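Arylamine n-acetyltransferase (Mycobacterium smegmatis, PDB 1W5R) catalyses acetyl transfer to arylamines, with acetyl-CoA as the usual donor and probably through an acetylated-enzyme intermediate, as is usual in this family. Local coordinates at residues Gly26-Ile31 with Thr139-Leu144; Glu90-Ser95 with Asp124-Val129; Gln111-Leu116 with Pro178-Thr183; Leu128-Val131 with Gln136-Thr139. The protein carries 1 engineered substitution. All blocks are in the same frame, centred on the assembly; numbering follows the deposited sequence.

Contact 1. Residues Gly26-Ile31 with Thr139-Leu144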
loop_
_atom_site.group_PDB
_atom_site.type_symbol
_atom_site.label_atom_id
_atom_site.label_comp_id
_atom_site.label_asym_id
_atom_site.label_seq_id
_atom_site.Cartn_x
_atom_site.Cartn_y
_atom_site.Cartn_z
ATOM N N GLY A 26 10.979 -30.104 13.306
ATOM C CA GLY A 26 10.305 -29.837 12.033
ATOM C C GLY A 26 8.837 -29.475 12.201
ATOM O O GLY A 26 8.332 -28.548 11.561
ATOM N N THR A 27 8.157 -30.203 13.082
ATOM C CA THR A 27 6.749 -29.949 13.378
ATOM C C THR A 27 6.584 -28.579 14.043
ATOM O O THR A 27 5.657 -27.848 13.715
ATOM C CB THR A 27 6.153 -31.040 14.282
ATOM O OG1 THR A 27 6.145 -32.281 13.573
ATOM C CG2 THR A 27 4.719 -30.698 14.702
ATOM N N LEU A 28 7.487 -28.251 14.963
ATOM C CA LEU A 28 7.422 -26.968 15.664
ATOM C C LEU A 28 7.487 -25.817 14.665
ATOM O O LEU A 28 6.680 -24.873 14.736
ATOM C CB LEU A 28 8.523 -26.862 16.714
ATOM C CG LEU A 28 8.417 -25.684 17.699
ATOM C CD1 LEU A 28 7.117 -25.715 18.502
ATOM C CD2 LEU A 28 9.621 -25.692 18.616
ATOM N N HIS A 29 8.409 -25.898 13.711
ATOM C CA HIS A 29 8.486 -24.890 12.644
ATOM C C HIS A 29 7.196 -24.823 11.810
ATOM O O HIS A 29 6.672 -23.744 11.522
ATOM C CB HIS A 29 9.683 -25.176 11.727
ATOM C CG HIS A 29 11.002 -24.793 12.315
ATOM N ND1 HIS A 29 11.603 -23.577 12.065
ATOM C CD2 HIS A 29 11.837 -25.460 13.148
ATOM C CE1 HIS A 29 12.750 -23.516 12.714
ATOM N NE2 HIS A 29 12.920 -24.647 13.375
ATOM N N ALA A 30 6.677 -25.983 11.418
ATOM C CA ALA A 30 5.483 -26.026 10.578
ATOM C C ALA A 30 4.261 -25.454 11.286
ATOM O O ALA A 30 3.476 -24.720 10.680
ATOM C CB ALA A 30 5.207 -27.459 10.105
ATOM N N ILE A 31 4.102 -25.795 12.565
ATOM C CA ILE A 31 2.955 -25.308 13.335
ATOM C C ILE A 31 3.015 -23.786 13.526
ATOM O O ILE A 31 2.016 -23.110 13.328
ATOM C CB ILE A 31 2.827 -26.040 14.683
ATOM C CG1 ILE A 31 2.365 -27.486 14.445
ATOM C CG2 ILE A 31 1.845 -25.309 15.618
ATOM C CD1 ILE A 31 2.149 -28.283 15.710
ATOM N N THR A 139 8.208 -15.696 13.637
ATOM C CA THR A 139 7.611 -16.569 12.634
ATOM C C THR A 139 8.333 -17.909 12.523
ATOM O O THR A 139 7.999 -18.740 11.662
ATOM C CB THR A 139 7.569 -15.876 11.266
ATOM O OG1 THR A 139 8.907 -15.586 10.832
ATOM C CG2 THR A 139 6.718 -14.579 11.352
ATOM N N SER A 140 9.292 -18.112 13.422
ATOM C CA SER A 140 9.955 -19.405 13.621
ATOM C C SER A 140 10.156 -19.565 15.110
ATOM O O SER A 140 10.258 -18.575 15.826
ATOM C CB SER A 140 11.363 -19.410 12.992
ATOM O OG SER A 140 11.337 -19.083 11.625
ATOM N N PRO A 141 10.291 -20.818 15.584
ATOM C CA PRO A 141 10.868 -20.994 16.903
ATOM C C PRO A 141 12.349 -20.628 16.813
ATOM O O PRO A 141 12.968 -20.847 15.761
ATOM C CB PRO A 141 10.719 -22.501 17.155
ATOM C CG PRO A 141 10.667 -23.115 15.819
ATOM C CD PRO A 141 10.004 -22.104 14.915
ATOM N N ILE A 142 12.911 -20.061 17.873
ATOM C CA ILE A 142 14.358 -19.808 17.903
ATOM C C ILE A 142 14.935 -20.439 19.149
ATOM O O ILE A 142 14.201 -20.735 20.092
ATOM C CB ILE A 142 14.730 -18.292 17.809
ATOM C CG1 ILE A 142 14.282 -17.523 19.064
ATOM C CG2 ILE A 142 14.173 -17.671 16.524
ATOM C CD1 ILE A 142 14.762 -16.080 19.118
ATOM N N ARG A 143 16.241 -20.680 19.153
ATOM C CA ARG A 143 16.874 -21.254 20.337
ATOM C C ARG A 143 16.817 -20.252 21.472
ATOM O O ARG A 143 17.155 -19.094 21.296
ATOM C CB ARG A 143 18.316 -21.691 20.055
ATOM C CG ARG A 143 18.448 -22.717 18.941
ATOM C CD ARG A 143 19.834 -23.348 18.900
ATOM N NE ARG A 143 20.879 -22.330 18.994
ATOM C CZ ARG A 143 21.277 -21.558 17.983
ATOM N NH1 ARG A 143 20.715 -21.675 16.787
ATOM N NH2 ARG A 143 22.236 -20.661 18.170
ATOM N N LEU A 144 16.371 -20.666 22.644
ATOM C CA LEU A 144 16.335 -19.780 23.811
ATOM C C LEU A 144 17.769 -19.764 24.368
ATOM O O LEU A 144 18.131 -20.461 25.325
ATOM C CB LEU A 144 15.288 -20.273 24.838
ATOM C CG LEU A 144 14.879 -19.296 25.947
ATOM C CD1 LEU A 144 15.385 -17.885 25.641
ATOM C CD2 LEU A 144 13.367 -19.275 26.114
HETATM O O HOH W 1 8.226 -21.529 11.522
HETATM O O HOH W 2 10.638 -21.592 10.461
#
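His29 lays one face of its imidazole on the pyrrolidine ring of Pro141. From CB, the first torsion carries CG away from the carbonyl carbon of its own residue (chi1 -76°), which swings the ring off the helix and over the proline. CG of His29 then has the CG and CD carbons of Pro141 beneath it. ND1, the next atom round, has Pro141 CD at 3.6 Å, while CE1 shares the same two carbons and CD2 and NE2 rest on Pro141 CG, each 3.7 Å from it. Pro141 CG therefore sits 3.6 Å from the His29 ring centroid and only 7° off the ring normal, a CH-pi contact over the face. In the ring plane, His29 ND1 reaches water 2 at 2.7 Å, which passes the link on to Ser140 OG, itself paired with Arg153 N. A second water donates to both His29 O and Thr139 O, so the helix backbone is also tied to the loop. Leu28 finishes the apolar side: its CD2 lies 3.7 Å from Pro141 CB, the two side chains running past one another in opposite directions. Val129 lies against both Leu28 and Pro141. The arrangement is a proline-aromatic CH-pi stack that seats helix 25-38 on the loop leading into strand 142-143, an outermost strand of the larger antiparallel sheet in this N-acetyltransferase fold.

Contact 2. Residues Glu90-Ser95 with Asp124-Val129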
loop_
_atom_site.group_PDB
_atom_site.type_symbol
_atom_site.label_atom_id
_atom_site.label_comp_id
_atom_site.label_asym_id
_atom_site.label_seq_id
_atom_site.Cartn_x
_atom_site.Cartn_y
_atom_site.Cartn_z
ATOM N N GLU A 90 7.477 -30.379 25.669
ATOM C CA GLU A 90 7.458 -29.891 27.036
ATOM C C GLU A 90 7.408 -28.373 26.985
ATOM O O GLU A 90 8.227 -27.734 26.313
ATOM C CB GLU A 90 8.664 -30.381 27.827
ATOM C CG GLU A 90 8.542 -30.164 29.330
ATOM C CD GLU A 90 9.417 -29.032 29.827
ATOM O OE1 GLU A 90 10.656 -29.123 29.662
ATOM O OE2 GLU A 90 8.876 -28.061 30.392
ATOM N N VAL A 91 6.427 -27.808 27.681
ATOM C CA VAL A 91 6.110 -26.383 27.533
ATOM C C VAL A 91 6.097 -25.679 28.884
ATOM O O VAL A 91 5.422 -26.131 29.830
ATOM C CB VAL A 91 4.725 -26.176 26.846
ATOM C CG1 VAL A 91 4.422 -24.679 26.636
ATOM C CG2 VAL A 91 4.631 -26.941 25.528
ATOM N N GLU A 92 6.845 -24.587 28.986
ATOM C CA GLU A 92 6.723 -23.659 30.110
ATOM C C GLU A 92 6.175 -22.334 29.591
ATOM O O GLU A 92 6.543 -21.896 28.489
ATOM C CB GLU A 92 8.059 -23.472 30.820
ATOM C CG GLU A 92 8.511 -24.768 31.507
ATOM C CD GLU A 92 9.881 -24.690 32.144
ATOM O OE1 GLU A 92 10.721 -23.880 31.697
ATOM O OE2 GLU A 92 10.121 -25.467 33.098
ATOM N N ARG A 93 5.262 -21.736 30.358
ATOM C CA ARG A 93 4.709 -20.427 30.028
ATOM C C ARG A 93 5.483 -19.328 30.721
ATOM O O ARG A 93 5.646 -19.331 31.943
ATOM C CB ARG A 93 3.227 -20.322 30.415
ATOM C CG ARG A 93 2.254 -21.094 29.520
ATOM C CD ARG A 93 2.343 -22.615 29.718
ATOM N NE ARG A 93 1.206 -23.273 29.091
ATOM C CZ ARG A 93 1.008 -24.587 29.051
ATOM N NH1 ARG A 93 1.884 -25.422 29.615
ATOM N NH2 ARG A 93 -0.070 -25.067 28.450
ATOM N N LEU A 94 5.989 -18.382 29.939
ATOM C CA LEU A 94 6.742 -17.281 30.514
ATOM C C LEU A 94 5.975 -15.976 30.365
ATOM O O LEU A 94 5.102 -15.863 29.491
ATOM C CB LEU A 94 8.097 -17.150 29.813
ATOM C CG LEU A 94 8.932 -18.436 29.674
ATOM C CD1 LEU A 94 10.272 -18.147 29.005
ATOM C CD2 LEU A 94 9.164 -19.105 31.027
ATOM N N SER A 95 6.314 -15.014 31.214
ATOM C CA SER A 95 5.783 -13.656 31.115
ATOM C C SER A 95 6.880 -12.655 30.777
ATOM O O SER A 95 8.066 -12.888 31.058
ATOM C CB SER A 95 5.092 -13.245 32.427
ATOM O OG SER A 95 6.032 -13.202 33.486
ATOM N N ASP A 124 17.563 -31.070 23.388
ATOM C CA ASP A 124 18.548 -30.182 22.764
ATOM C C ASP A 124 18.307 -28.728 23.189
ATOM O O ASP A 124 18.160 -27.830 22.349
ATOM C CB ASP A 124 18.560 -30.336 21.236
ATOM C CG ASP A 124 17.168 -30.495 20.646
ATOM O OD1 ASP A 124 16.324 -29.592 20.831
ATOM O OD2 ASP A 124 16.921 -31.522 19.981
ATOM N N GLY A 125 18.270 -28.506 24.504
ATOM C CA GLY A 125 17.962 -27.184 25.048
ATOM C C GLY A 125 16.500 -26.818 24.854
ATOM O O GLY A 125 15.642 -27.694 24.692
ATOM N N ARG A 126 16.214 -25.520 24.868
ATOM C CA ARG A 126 14.839 -25.043 24.750
ATOM C C ARG A 126 14.706 -24.021 23.634
ATOM O O ARG A 126 15.701 -23.422 23.211
ATOM C CB ARG A 126 14.352 -24.444 26.067
ATOM C CG ARG A 126 14.476 -25.397 27.259
ATOM C CD ARG A 126 13.733 -24.875 28.468
ATOM N NE ARG A 126 12.280 -25.054 28.342
ATOM C CZ ARG A 126 11.609 -26.145 28.717
ATOM N NH1 ARG A 126 12.256 -27.189 29.234
ATOM N NH2 ARG A 126 10.294 -26.213 28.564
ATOM N N TYR A 127 13.468 -23.843 23.170
ATOM C CA TYR A 127 13.157 -22.892 22.114
ATOM C C TYR A 127 12.165 -21.849 22.592
ATOM O O TYR A 127 11.193 -22.175 23.283
ATOM C CB TYR A 127 12.582 -23.620 20.906
ATOM C CG TYR A 127 13.619 -24.483 20.252
ATOM C CD1 TYR A 127 13.889 -25.771 20.731
ATOM C CD2 TYR A 127 14.367 -23.995 19.188
ATOM C CE1 TYR A 127 14.885 -26.558 20.130
ATOM C CE2 TYR A 127 15.344 -24.767 18.584
ATOM C CZ TYR A 127 15.600 -26.035 19.053
ATOM O OH TYR A 127 16.586 -26.768 18.430
ATOM N N LEU A 128 12.430 -20.597 22.236
ATOM C CA LEU A 128 11.432 -19.537 22.393
ATOM C C LEU A 128 10.408 -19.639 21.278
ATOM O O LEU A 128 10.758 -19.705 20.094
ATOM C CB LEU A 128 12.096 -18.161 22.385
ATOM C CG LEU A 128 11.131 -16.968 22.495
ATOM C CD1 LEU A 128 10.341 -16.994 23.802
ATOM C CD2 LEU A 128 11.894 -15.677 22.310
ATOM N N VAL A 129 9.133 -19.666 21.663
ATOM C CA VAL A 129 8.039 -19.708 20.698
ATOM C C VAL A 129 7.078 -18.587 21.075
ATOM O O VAL A 129 6.673 -18.469 22.231
ATOM C CB VAL A 129 7.326 -21.084 20.708
ATOM C CG1 VAL A 129 6.121 -21.059 19.799
ATOM C CG2 VAL A 129 8.316 -22.177 20.258
#
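NH2 of Arg126 donates to Glu90 OE2 over 3.0 Å, a weak bond, while NH1 of the same guanidinium donates nearly straight to Glu90 OE1, and together they make a salt bridge between the two segments. The separation of Arg126 NH1 and Glu90 OE1, 2.5 Å, is unusually short and its exact length doubtful. That oxygen lies almost in the guanidinium plane and is met on its syn side, but with NH1 27° out of the carboxylate plane. Because the carboxylate and guanidinium planes stand 52° apart, the pairing is not a flat fork. Glu90 reaches the edge of the guanidinium through a bend at its second torsion, and Arg126 folds its own chain at chi3 (76°) to meet it. Glu92 approaches differently. Its extended chain brings the carboxylate over one face of the guanidinium, stacked and only moderately tilted, with Glu92 OE1 a long 3.9 Å from Arg126 NE. No N-H points at that oxygen, so the attraction is one of charge alone. Glu92 CG adds packing at 3.7 Å from Arg126 NH2. The NE is instead bonded to Ser117 OG, which fixes the rotation of the group from a third direction. Ser117 and Ala119 belong to strand 111-119, which runs between strands 90-98 and 127-129, so Arg126 reaches across this middle strand to its glutamates, while Val91 and Val129 pack against helix 73-87.

Contact 3. Residues Gln111-Leu116 with Pro178-Thr183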
loop_
_atom_site.group_PDB
_atom_site.type_symbol
_atom_site.label_atom_id
_atom_site.label_comp_id
_atom_site.label_asym_id
_atom_site.label_seq_id
_atom_site.Cartn_x
_atom_site.Cartn_y
_atom_site.Cartn_z
ATOM N N GLN A 111 4.133 -6.389 33.319
ATOM C CA GLN A 111 4.193 -7.682 32.661
ATOM C C GLN A 111 2.883 -7.835 31.891
ATOM O O GLN A 111 1.819 -8.050 32.480
ATOM C CB GLN A 111 4.360 -8.820 33.670
ATOM C CG GLN A 111 5.701 -8.823 34.387
ATOM C CD GLN A 111 5.754 -9.926 35.409
ATOM O OE1 GLN A 111 5.558 -11.104 35.077
ATOM N NE2 GLN A 111 6.008 -9.561 36.662
ATOM N N THR A 112 2.968 -7.683 30.567
ATOM C CA THR A 112 1.774 -7.730 29.716
ATOM C C THR A 112 1.901 -8.739 28.577
ATOM O O THR A 112 1.011 -8.845 27.725
ATOM C CB THR A 112 1.476 -6.371 29.084
ATOM O OG1 THR A 112 2.530 -6.045 28.175
ATOM C CG2 THR A 112 1.324 -5.277 30.132
ATOM N N HIS A 113 3.014 -9.465 28.546
ATOM C CA HIS A 113 3.231 -10.441 27.479
ATOM C C HIS A 113 3.377 -11.845 28.049
ATOM O O HIS A 113 3.702 -12.025 29.240
ATOM C CB HIS A 113 4.450 -10.052 26.634
ATOM C CG HIS A 113 4.531 -10.758 25.310
ATOM N ND1 HIS A 113 3.418 -11.190 24.620
ATOM C CD2 HIS A 113 5.596 -11.062 24.527
ATOM C CE1 HIS A 113 3.795 -11.762 23.489
ATOM N NE2 HIS A 113 5.113 -11.698 23.409
ATOM N N ASN A 114 3.136 -12.832 27.194
ATOM C CA ASN A 114 3.189 -14.250 27.554
ATOM C C ASN A 114 3.804 -14.941 26.348
ATOM O O ASN A 114 3.347 -14.728 25.221
ATOM C CB ASN A 114 1.756 -14.741 27.843
ATOM C CG ASN A 114 1.611 -16.266 27.969
ATOM O OD1 ASN A 114 0.575 -16.802 27.576
ATOM N ND2 ASN A 114 2.610 -16.956 28.534
ATOM N N VAL A 115 4.871 -15.715 26.587
ATOM C CA VAL A 115 5.547 -16.468 25.530
ATOM C C VAL A 115 5.796 -17.902 26.016
ATOM O O VAL A 115 5.521 -18.217 27.185
ATOM C CB VAL A 115 6.876 -15.803 25.059
ATOM C CG1 VAL A 115 6.605 -14.405 24.536
ATOM C CG2 VAL A 115 7.940 -15.779 26.176
ATOM N N LEU A 116 6.295 -18.764 25.128
ATOM C CA LEU A 116 6.515 -20.169 25.484
ATOM C C LEU A 116 7.987 -20.518 25.449
ATOM O O LEU A 116 8.721 -20.038 24.575
ATOM C CB LEU A 116 5.778 -21.097 24.524
ATOM C CG LEU A 116 4.279 -20.824 24.375
ATOM C CD1 LEU A 116 3.702 -21.751 23.305
ATOM C CD2 LEU A 116 3.560 -20.984 25.725
ATOM N N PRO A 178 14.513 -3.607 20.130
ATOM C CA PRO A 178 14.046 -4.428 21.234
ATOM C C PRO A 178 12.518 -4.517 21.240
ATOM O O PRO A 178 11.824 -3.501 21.038
ATOM C CB PRO A 178 14.554 -3.660 22.464
ATOM C CG PRO A 178 15.752 -2.872 21.950
ATOM C CD PRO A 178 15.299 -2.445 20.601
ATOM N N LEU A 179 12.010 -5.725 21.464
ATOM C CA LEU A 179 10.572 -5.974 21.465
ATOM C C LEU A 179 10.057 -6.132 22.889
ATOM O O LEU A 179 9.134 -5.418 23.299
ATOM C CB LEU A 179 10.234 -7.216 20.646
ATOM C CG LEU A 179 10.684 -7.211 19.170
ATOM C CD1 LEU A 179 10.174 -8.486 18.524
ATOM C CD2 LEU A 179 10.240 -5.958 18.390
ATOM N N TYR A 180 10.638 -7.067 23.640
ATOM C CA TYR A 180 10.214 -7.260 25.012
ATOM C C TYR A 180 11.317 -7.913 25.814
ATOM O O TYR A 180 12.265 -8.467 25.243
ATOM C CB TYR A 180 8.924 -8.082 25.074
ATOM C CG TYR A 180 8.942 -9.411 24.338
ATOM C CD1 TYR A 180 9.505 -10.561 24.912
ATOM C CD2 TYR A 180 8.373 -9.529 23.063
ATOM C CE1 TYR A 180 9.498 -11.797 24.239
ATOM C CE2 TYR A 180 8.360 -10.758 22.386
ATOM C CZ TYR A 180 8.939 -11.888 22.980
ATOM O OH TYR A 180 8.900 -13.119 22.354
ATOM N N THR A 181 11.190 -7.825 27.133
ATOM C CA THR A 181 12.073 -8.505 28.043
ATOM C C THR A 181 11.275 -9.581 28.767
ATOM O O THR A 181 10.068 -9.466 28.912
ATOM C CB THR A 181 12.672 -7.528 29.074
ATOM O OG1 THR A 181 11.634 -7.019 29.927
ATOM C CG2 THR A 181 13.388 -6.364 28.387
ATOM N N PHE A 182 11.945 -10.638 29.196
ATOM C CA PHE A 182 11.273 -11.711 29.923
ATOM C C PHE A 182 12.269 -12.491 30.758
ATOM O O PHE A 182 13.469 -12.502 30.454
ATOM C CB PHE A 182 10.542 -12.652 28.946
ATOM C CG PHE A 182 11.460 -13.435 28.029
ATOM C CD1 PHE A 182 11.855 -14.729 28.355
ATOM C CD2 PHE A 182 11.904 -12.885 26.830
ATOM C CE1 PHE A 182 12.685 -15.464 27.502
ATOM C CE2 PHE A 182 12.742 -13.610 25.979
ATOM C CZ PHE A 182 13.130 -14.898 26.313
ATOM N N THR A 183 11.775 -13.142 31.810
ATOM C CA THR A 183 12.591 -14.103 32.538
ATOM C C THR A 183 12.146 -15.522 32.200
ATOM O O THR A 183 11.067 -15.736 31.632
ATOM C CB THR A 183 12.541 -13.890 34.081
ATOM O OG1 THR A 183 11.299 -14.402 34.599
ATOM C CG2 THR A 183 12.717 -12.416 34.451
#
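His113 points an edge of its imidazole into the face of Tyr180 in a T-shaped pair, with centroids 4.5 Å apart and planes at 71°. The atom doing the touching is His113 CD2, which stands 3.4 Å above the plane of the Tyr180 ring and over its centre; His113 NE2 follows toward the hydroxyl end, 3.5 Å from Tyr180 CE2. Nearer the phenol tip, Val115 comes in obliquely through one methyl, with CG1 3.4 Å from Tyr180 OH and 3.8 Å from Tyr180 CZ. The rings are placed by their first torsions: CG of Tyr180 is held between its own backbone N and carbonyl carbon (chi1 53°), while that of His113 extends away from the backbone N (chi1 -164°). Each ring also rises from a classic beta bulge, Thr112 and His113 both facing Gly96, and Leu179 and Tyr180 both facing Leu168. Strand 90-98 lies between the two strands, so the side chains meet above it. In the next shell, Phe133 sets its ring against both aromatics, and Asp130 OD2 takes a hydrogen bond from His113 NE2 and a weak one from Tyr180 OH. His113 also touches Gln73, the engineered residue at the position of the family's nucleophilic cysteine. With one ring nitrogen occupied by Asp130 and an aromatic wall on its CD2 edge, the imidazole has little freedom to rotate, consistent with the role of the histidine in the Cys-His-Asp triad of arylamine N-acetyltransferases.

Contact 4. Residues Leu128-Val131 with Gln136-Thr139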
loop_
_atom_site.group_PDB
_atom_site.type_symbol
_atom_site.label_atom_id
_atom_site.label_comp_id
_atom_site.label_asym_id
_atom_site.label_seq_id
_atom_site.Cartn_x
_atom_site.Cartn_y
_atom_site.Cartn_z
ATOM N N LEU A 128 12.430 -20.597 22.236
ATOM C CA LEU A 128 11.432 -19.537 22.393
ATOM C C LEU A 128 10.408 -19.639 21.278
ATOM O O LEU A 128 10.758 -19.705 20.094
ATOM C CB LEU A 128 12.096 -18.161 22.385
ATOM C CG LEU A 128 11.131 -16.968 22.495
ATOM C CD1 LEU A 128 10.341 -16.994 23.802
ATOM C CD2 LEU A 128 11.894 -15.677 22.310
ATOM N N VAL A 129 9.133 -19.666 21.663
ATOM C CA VAL A 129 8.039 -19.708 20.698
ATOM C C VAL A 129 7.078 -18.587 21.075
ATOM O O VAL A 129 6.673 -18.469 22.231
ATOM C CB VAL A 129 7.326 -21.084 20.708
ATOM C CG1 VAL A 129 6.121 -21.059 19.799
ATOM C CG2 VAL A 129 8.316 -22.177 20.258
ATOM N N ASP A 130 6.743 -17.752 20.097
ATOM C CA ASP A 130 5.853 -16.626 20.367
ATOM C C ASP A 130 5.080 -16.331 19.104
ATOM O O ASP A 130 5.627 -15.783 18.157
ATOM C CB ASP A 130 6.675 -15.410 20.806
ATOM C CG ASP A 130 5.826 -14.158 21.045
ATOM O OD1 ASP A 130 4.575 -14.250 21.070
ATOM O OD2 ASP A 130 6.437 -13.074 21.233
ATOM N N VAL A 131 3.821 -16.739 19.085
ATOM C CA VAL A 131 2.947 -16.462 17.947
ATOM C C VAL A 131 1.908 -15.390 18.311
ATOM O O VAL A 131 0.929 -15.191 17.585
ATOM C CB VAL A 131 2.269 -17.743 17.402
ATOM C CG1 VAL A 131 3.330 -18.735 16.886
ATOM C CG2 VAL A 131 1.383 -18.394 18.476
ATOM N N GLN A 136 4.699 -8.058 14.456
ATOM C CA GLN A 136 6.136 -8.325 14.529
ATOM C C GLN A 136 6.458 -9.616 15.296
ATOM O O GLN A 136 7.586 -9.807 15.748
ATOM C CB GLN A 136 6.880 -7.116 15.128
ATOM C CG GLN A 136 8.394 -7.086 14.866
ATOM C CD GLN A 136 8.753 -7.144 13.387
ATOM O OE1 GLN A 136 9.406 -8.104 12.916
ATOM N NE2 GLN A 136 8.327 -6.147 12.651
ATOM N N THR A 137 5.473 -10.500 15.427
ATOM C CA THR A 137 5.700 -11.743 16.180
ATOM C C THR A 137 6.711 -12.649 15.481
ATOM O O THR A 137 6.835 -12.631 14.236
ATOM C CB THR A 137 4.388 -12.516 16.400
ATOM O OG1 THR A 137 4.514 -13.339 17.573
ATOM C CG2 THR A 137 3.998 -13.355 15.177
ATOM N N LEU A 138 7.425 -13.443 16.274
ATOM C CA LEU A 138 8.320 -14.467 15.718
ATOM C C LEU A 138 7.587 -15.419 14.789
ATOM O O LEU A 138 6.497 -15.886 15.106
ATOM C CB LEU A 138 8.958 -15.291 16.827
ATOM C CG LEU A 138 10.258 -14.778 17.447
ATOM C CD1 LEU A 138 10.607 -15.563 18.696
ATOM C CD2 LEU A 138 11.413 -14.869 16.455
ATOM N N THR A 139 8.208 -15.696 13.637
ATOM C CA THR A 139 7.611 -16.569 12.634
ATOM C C THR A 139 8.333 -17.909 12.523
ATOM O O THR A 139 7.999 -18.740 11.662
ATOM C CB THR A 139 7.569 -15.876 11.266
ATOM O OG1 THR A 139 8.907 -15.586 10.832
ATOM C CG2 THR A 139 6.718 -14.579 11.352
HETATM O O HOH W 3 7.799 -12.377 18.932
#
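Thr137 OG1 donates to Asp130 O over 2.7 Å, the direct polar link of the contact. The hydroxyl comes from above the carbonyl plane, 55° out of it, and does not follow a lone pair. It gets there because Thr137 directs OG1 away from its backbone N (chi1 -155°), back across the loop, where Thr137 OG1 also pairs with Phe133 N. Close by, Leu138 CD1 packs 3.8 Å from Leu128 CD2, the two side chains crossing at about a right angle. Leu168 touches both leucines. By contrast, the approach between the Asp130 carboxylate and the facing backbone is indirect. A single water spans it, donating to Asp130 OD2 at 2.8 Å and accepting from Leu138 N at 2.9 Å. Every residue that touches here is buried, so this water works as an internal bridge. The carboxylate itself is well held: Asn77 ND2 and Gly132 N both donate to OD1, which fixes how the group is turned. The result is a loop that folds back after strand 127-129 and presents Asp130 to His113, as expected for the aspartate of the triad in arylamine N-acetyltransferases.

How the contacts relate
Contacts 3 and 4, centred about 11 Å apart, meet at the probable active site: Asp130 of contact 4 lies with OD2 2.9 Å from His113 NE2 and 2.7 Å from Tyr180 OH of contact 3. Contacts 1 and 2 lie further out, one between helix 25-38 and the loop before strand 142-143, the other across strand 111-119. Segment 139-144 of contact 1 continues from segment 136-139 of contact 4 at the shared Thr139, and Ile142 O lies 2.8 Å from Leu128 N where strands 142-143 and 127-129 pair. Strand 127-129 also serves contact 2, whose centre is about 12 Å from those of both contacts 3 and 4. Strand 111-119 then joins 90-98 to 127-129, with Leu94 N 2.8 Å from Val115 O.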